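Local coordinates for putative Scyalone Dehydratase (Novosphingobium aromaticivorans DSM 12444, PDB 3EF8), which is of unknown function but, as a member of the SnoaL-like, NTF2-like family, is thought to be a lyase resembling scytalone dehydratase, at residues 41-46 / 127-132; 86-91 / 113-118. All coordinates share one frame; numbering follows the deposited sequence.

Interaction 1. Residues 41-46 / 127-132; sequences EVSYAP and RRELRT
E41 and R127 face each other across two parallel strands and form a salt bridge, OE1 to NH1, 2.9 Å long. The bond is bent, 133° at the hydrogen; the carboxylate and guanidinium planes stand 88° apart, and NH1 comes to the anti side of OE1. R127 keeps its chain extended, with CG anti to the backbone N (chi1 -177°), and its NH2 turns the other way, donating to E129 OE1 at 2.9 Å in the guanidinium plane. E129 OE2 in turn accepts from both NE and NH2 of R131, side-on. Acids and arginines thus alternate in a network on one sheet face, each charge beside one of opposite sign, which probably eases their close packing. The methylene of S43 lies beside R127 NH2, while its OG is bonded to N144.

Between the backbones, R128 N donates to E41 O, S43 N to R128 O at 2.8 Å, and L130 N to S43 O. The chain turns a corner at Y44, and a water there bridges Y44 O, L130 O and T132 OG1. On the other sheet face V42 CG1 lies near R128 CB, and the R128 guanidinium leads off to D114. The edge of the Y44 ring, at CD1, meets L130 CB 3.9 Å away. L130 is buried and Y44 partly so; their apolar surfaces suit this side, where Y56 and Y112 add to the packing. Y44 and A45 both face F48, a classic beta bulge at the corner leading to strand 48-51, in the curved mixed sheet characteristic of the NTF2-like fold.

Interaction 2. Residues 86-91 / 113-118; sequences EANVRS and FDTVVK
The ring of F113 carries the side chain of R90 over one face: CG lies 3.9 Å from the ring centroid, a CH-pi contact displaced toward the rim. R90 CG is anti to the backbone N (chi1 -177°), which sets it over the ring; R90 CD also touches, 3.6 Å from F113 CZ. Beyond the bend at chi3 the guanidinium finds D19 and Y22 of the second subunit. An arginine suits this place because its apolar stem can cover an aromatic ring while its charge serves the subunit interface.

On the same sheet face, T115 OG1 donates to N88 OD1 at 3.0 Å, between side chains that run side by side in a non-hydrogen-bonded pair. A valine at T115 would probably leave N88 OD1 without this donor and its amide freer to turn. T115 CG2 also rests against E86 CG.

The backbones pair antiparallel: A87 and V116 exchange two bonds, as do V89 and D114, where D114 N reaches V89 O at 2.9 Å. On the face of A87 and V89, V116 CG2 touches both A87 CB, 4.0 Å away, and V89 CG2, small apolar groups that suit a covered face. A water links S91 OG to D114 OD2, which is also salt-bridged to R128. This face of the hairpin packs on M16 and M17 of helix 3-25, with strand 67-81 beside residues 86-91 and strand 122-136 beside residues 113-118.

In the fold
Interactions 1 and 2 share one sheet, their centres about 13 Å apart, and strand 106-119 of interaction 2 is the neighbour of strand 122-136 of interaction 1. Interaction 2 is nested inside the chain loop that interaction 1 closes. At the seam E129 O lies 2.8 Å from F113 N, a probable hydrogen bond. Across the face that carries D114, a salt bridge joins R128 NH2 to D114 OD2 at 2.8 Å; on the other face the R131 guanidinium meets the F113 ring as a cation-pi pair, where both pack on Y22 of the second subunit. A triethylene glycol, probably from the crystallisation liquor, comes within about 3 Å (nearest atoms) of the E41 side chain, and one does likewise at E86.

Interaction 1. Residues 41-46 / 127-132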
loop_
_atom_site.group_PDB
_atom_site.type_symbol
_atom_site.label_atom_id
_atom_site.label_comp_id
_atom_site.label_asym_id
_atom_site.label_seq_id
_atom_site.Cartn_x
_atom_site.Cartn_y
_atom_site.Cartn_z
ATOM N N GLU A 41 7.873 2.767 -24.243
ATOM C CA GLU A 41 8.293 1.386 -24.178
ATOM C C GLU A 41 7.729 0.751 -22.930
ATOM O O GLU A 41 7.718 1.348 -21.845
ATOM C CB GLU A 41 9.806 1.248 -24.081
ATOM C CG GLU A 41 10.517 1.672 -25.310
ATOM C CD GLU A 41 12.015 1.812 -25.077
ATOM O OE1 GLU A 41 12.491 1.613 -23.923
ATOM O OE2 GLU A 41 12.715 2.152 -26.052
ATOM N N VAL A 42 7.264 -0.463 -23.093
ATOM C CA VAL A 42 6.781 -1.274 -21.987
ATOM C C VAL A 42 7.415 -2.651 -22.075
ATOM O O VAL A 42 7.425 -3.291 -23.124
ATOM C CB VAL A 42 5.232 -1.326 -21.949
ATOM C CG1 VAL A 42 4.744 -2.099 -20.794
ATOM C CG2 VAL A 42 4.662 0.062 -21.864
ATOM N N SER A 43 7.959 -3.111 -20.954
ATOM C CA SER A 43 8.584 -4.408 -20.865
ATOM C C SER A 43 7.987 -5.200 -19.747
ATOM O O SER A 43 8.128 -4.850 -18.572
ATOM C CB SER A 43 10.084 -4.294 -20.649
ATOM O OG SER A 43 10.674 -5.555 -20.480
ATOM N N TYR A 44 7.377 -6.324 -20.105
ATOM C CA TYR A 44 6.828 -7.244 -19.125
ATOM C C TYR A 44 7.625 -8.550 -19.016
ATOM O O TYR A 44 7.527 -9.251 -18.011
ATOM C CB TYR A 44 5.365 -7.540 -19.415
ATOM C CG TYR A 44 4.487 -6.319 -19.473
ATOM C CD1 TYR A 44 4.435 -5.428 -18.403
ATOM C CD2 TYR A 44 3.687 -6.063 -20.585
ATOM C CE1 TYR A 44 3.623 -4.309 -18.433
ATOM C CE2 TYR A 44 2.871 -4.952 -20.636
ATOM C CZ TYR A 44 2.837 -4.077 -19.557
ATOM O OH TYR A 44 2.026 -2.963 -19.598
ATOM N N ALA A 45 8.419 -8.850 -20.034
ATOM C CA ALA A 45 9.303 -10.029 -20.068
ATOM C C ALA A 45 10.364 -9.873 -21.154
ATOM O O ALA A 45 10.245 -9.020 -22.015
ATOM C CB ALA A 45 8.527 -11.299 -20.266
ATOM N N PRO A 46 11.405 -10.704 -21.111
ATOM C CA PRO A 46 12.521 -10.431 -22.002
ATOM C C PRO A 46 12.097 -10.500 -23.452
ATOM O O PRO A 46 12.755 -9.932 -24.333
ATOM C CB PRO A 46 13.542 -11.519 -21.643
ATOM C CG PRO A 46 13.182 -11.926 -20.239
ATOM C CD PRO A 46 11.681 -11.802 -20.174
ATOM N N ARG A 127 8.534 5.005 -20.136
ATOM C CA ARG A 127 8.920 3.613 -20.057
ATOM C C ARG A 127 8.361 2.993 -18.787
ATOM O O ARG A 127 8.363 3.629 -17.748
ATOM C CB ARG A 127 10.451 3.419 -20.050
ATOM C CG ARG A 127 10.822 1.947 -20.049
ATOM C CD ARG A 127 12.331 1.700 -20.343
ATOM N NE ARG A 127 12.723 0.338 -19.954
ATOM C CZ ARG A 127 12.624 -0.706 -20.767
ATOM N NH1 ARG A 127 12.155 -0.526 -21.995
ATOM N NH2 ARG A 127 12.969 -1.912 -20.369
ATOM N N ARG A 128 7.855 1.766 -18.905
ATOM C CA ARG A 128 7.540 0.915 -17.748
ATOM C C ARG A 128 8.191 -0.426 -17.916
ATOM O O ARG A 128 8.001 -1.094 -18.952
ATOM C CB ARG A 128 6.046 0.657 -17.562
ATOM C CG ARG A 128 5.189 1.839 -17.494
ATOM C CD ARG A 128 3.916 1.529 -16.727
ATOM N NE ARG A 128 4.180 1.528 -15.282
ATOM C CZ ARG A 128 3.260 1.538 -14.338
ATOM N NH1 ARG A 128 1.983 1.382 -14.638
ATOM N NH2 ARG A 128 3.629 1.717 -13.097
ATOM N N GLU A 129 8.899 -0.860 -16.893
ATOM C CA GLU A 129 9.496 -2.158 -16.871
ATOM C C GLU A 129 8.987 -2.876 -15.630
ATOM O O GLU A 129 9.218 -2.442 -14.503
ATOM C CB GLU A 129 11.007 -2.082 -16.849
ATOM C CG GLU A 129 11.675 -3.409 -16.693
ATOM C CD GLU A 129 13.175 -3.313 -16.735
ATOM O OE1 GLU A 129 13.716 -2.673 -17.668
ATOM O OE2 GLU A 129 13.806 -3.917 -15.880
ATOM N N LEU A 130 8.241 -3.953 -15.823
ATOM C CA LEU A 130 7.774 -4.785 -14.722
ATOM C C LEU A 130 8.761 -5.840 -14.437
ATOM O O LEU A 130 9.170 -6.590 -15.365
ATOM C CB LEU A 130 6.450 -5.446 -15.051
ATOM C CG LEU A 130 5.931 -6.403 -14.012
ATOM C CD1 LEU A 130 5.479 -5.700 -12.724
ATOM C CD2 LEU A 130 4.759 -7.215 -14.599
ATOM N N ARG A 131 9.174 -5.940 -13.172
ATOM C CA ARG A 131 10.021 -7.028 -12.695
ATOM C C ARG A 131 9.158 -7.857 -11.753
ATOM O O ARG A 131 8.485 -7.331 -10.893
ATOM C CB ARG A 131 11.290 -6.522 -12.017
ATOM C CG ARG A 131 12.134 -5.683 -12.959
ATOM C CD ARG A 131 13.431 -5.249 -12.311
ATOM N NE ARG A 131 14.132 -4.330 -13.190
ATOM C CZ ARG A 131 15.165 -3.578 -12.830
ATOM N NH1 ARG A 131 15.656 -3.649 -11.597
ATOM N NH2 ARG A 131 15.707 -2.765 -13.712
ATOM N N THR A 132 9.104 -9.170 -11.972
ATOM C CA THR A 132 8.218 -10.055 -11.270
ATOM C C THR A 132 8.942 -10.727 -10.121
ATOM O O THR A 132 9.864 -11.516 -10.282
ATOM C CB THR A 132 7.591 -11.092 -12.249
ATOM O OG1 THR A 132 6.812 -10.392 -13.226
ATOM C CG2 THR A 132 6.690 -12.048 -11.527
HETATM O O HOH W 1 8.163 -9.180 -15.330
#

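Interaction 2. Residues 86-91 / 113-118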
loop_
_atom_site.group_PDB
_atom_site.type_symbol
_atom_site.label_atom_id
_atom_site.label_comp_id
_atom_site.label_asym_id
_atom_site.label_seq_id
_atom_site.Cartn_x
_atom_site.Cartn_y
_atom_site.Cartn_z
ATOM N N GLU A 86 10.901 15.119 -15.829
ATOM C CA GLU A 86 11.356 13.741 -16.049
ATOM C C GLU A 86 11.785 13.111 -14.751
ATOM O O GLU A 86 12.606 13.655 -14.021
ATOM C CB GLU A 86 12.544 13.660 -17.024
ATOM C CG GLU A 86 13.039 12.246 -17.325
ATOM C CD GLU A 86 14.305 12.165 -18.178
ATOM O OE1 GLU A 86 14.706 13.196 -18.759
ATOM O OE2 GLU A 86 14.857 11.067 -18.325
ATOM N N ALA A 87 11.189 11.964 -14.429
ATOM C CA ALA A 87 11.539 11.281 -13.212
ATOM C C ALA A 87 11.600 9.791 -13.455
ATOM O O ALA A 87 10.868 9.236 -14.281
ATOM C CB ALA A 87 10.528 11.601 -12.096
ATOM N N ASN A 88 12.430 9.154 -12.645
ATOM C CA ASN A 88 12.589 7.709 -12.592
ATOM C C ASN A 88 11.914 7.255 -11.291
ATOM O O ASN A 88 12.070 7.848 -10.229
ATOM C CB ASN A 88 14.060 7.349 -12.565
ATOM C CG ASN A 88 14.768 7.727 -13.834
ATOM O OD1 ASN A 88 14.163 7.723 -14.890
ATOM N ND2 ASN A 88 16.084 8.032 -13.733
ATOM N N VAL A 89 11.103 6.212 -11.419
ATOM C CA VAL A 89 10.299 5.742 -10.289
ATOM C C VAL A 89 10.471 4.243 -10.084
ATOM O O VAL A 89 10.500 3.456 -11.040
ATOM C CB VAL A 89 8.818 5.989 -10.573
ATOM C CG1 VAL A 89 7.914 5.752 -9.301
ATOM C CG2 VAL A 89 8.617 7.451 -11.096
ATOM N N ARG A 90 10.584 3.830 -8.838
ATOM C CA ARG A 90 10.586 2.422 -8.460
ATOM C C ARG A 90 9.430 2.230 -7.520
ATOM O O ARG A 90 9.191 3.048 -6.621
ATOM C CB ARG A 90 11.865 2.010 -7.739
ATOM C CG ARG A 90 11.934 0.527 -7.395
ATOM C CD ARG A 90 13.130 0.215 -6.508
ATOM N NE ARG A 90 12.924 0.731 -5.170
ATOM C CZ ARG A 90 13.878 1.205 -4.400
ATOM N NH1 ARG A 90 15.123 1.306 -4.841
ATOM N NH2 ARG A 90 13.572 1.581 -3.187
ATOM N N SER A 91 8.642 1.180 -7.732
ATOM C CA SER A 91 7.503 0.919 -6.854
ATOM C C SER A 91 7.181 -0.560 -6.792
ATOM O O SER A 91 7.748 -1.371 -7.523
ATOM C CB SER A 91 6.266 1.662 -7.302
ATOM O OG SER A 91 5.838 1.228 -8.597
ATOM N N PHE A 113 9.709 -0.405 -12.597
ATOM C CA PHE A 113 10.785 0.543 -12.842
ATOM C C PHE A 113 10.313 1.393 -14.008
ATOM O O PHE A 113 10.281 0.935 -15.143
ATOM C CB PHE A 113 12.116 -0.152 -13.102
ATOM C CG PHE A 113 12.747 -0.695 -11.863
ATOM C CD1 PHE A 113 12.267 -1.845 -11.275
ATOM C CD2 PHE A 113 13.762 -0.014 -11.231
ATOM C CE1 PHE A 113 12.801 -2.299 -10.085
ATOM C CE2 PHE A 113 14.298 -0.510 -10.055
ATOM C CZ PHE A 113 13.820 -1.649 -9.509
ATOM N N ASP A 114 9.951 2.628 -13.733
ATOM C CA ASP A 114 9.337 3.513 -14.678
ATOM C C ASP A 114 10.142 4.781 -14.910
ATOM O O ASP A 114 10.894 5.228 -14.038
ATOM C CB ASP A 114 7.948 3.948 -14.142
ATOM C CG ASP A 114 6.976 2.784 -13.888
ATOM O OD1 ASP A 114 6.958 1.813 -14.690
ATOM O OD2 ASP A 114 6.207 2.909 -12.888
ATOM N N THR A 115 10.011 5.333 -16.113
ATOM C CA THR A 115 10.355 6.722 -16.377
ATOM C C THR A 115 9.101 7.422 -16.848
ATOM O O THR A 115 8.408 6.939 -17.786
ATOM C CB THR A 115 11.467 6.842 -17.451
ATOM O OG1 THR A 115 12.650 6.195 -16.956
ATOM C CG2 THR A 115 11.764 8.341 -17.801
ATOM N N VAL A 116 8.795 8.501 -16.153
ATOM C CA VAL A 116 7.667 9.358 -16.409
ATOM C C VAL A 116 8.164 10.741 -16.877
ATOM O O VAL A 116 9.235 11.221 -16.489
ATOM C CB VAL A 116 6.727 9.443 -15.169
ATOM C CG1 VAL A 116 6.169 8.039 -14.865
ATOM C CG2 VAL A 116 7.426 10.036 -13.982
ATOM N N VAL A 117 7.382 11.342 -17.760
ATOM C CA VAL A 117 7.681 12.668 -18.299
ATOM C C VAL A 117 6.455 13.525 -18.217
ATOM O O VAL A 117 5.351 13.041 -18.335
ATOM C CB VAL A 117 8.196 12.570 -19.770
ATOM C CG1 VAL A 117 9.556 11.868 -19.808
ATOM C CG2 VAL A 117 7.153 11.851 -20.658
ATOM N N LYS A 118 6.659 14.823 -18.031
ATOM C CA LYS A 118 5.562 15.758 -17.925
ATOM C C LYS A 118 5.385 16.514 -19.221
ATOM O O LYS A 118 6.301 17.181 -19.703
ATOM C CB LYS A 118 5.754 16.721 -16.776
ATOM C CG LYS A 118 4.492 17.352 -16.288
ATOM C CD LYS A 118 4.745 18.458 -15.277
ATOM C CE LYS A 118 3.430 19.066 -14.772
ATOM N NZ LYS A 118 3.607 20.254 -13.883
HETATM O O HOH W 2 7.294 2.613 -10.395
#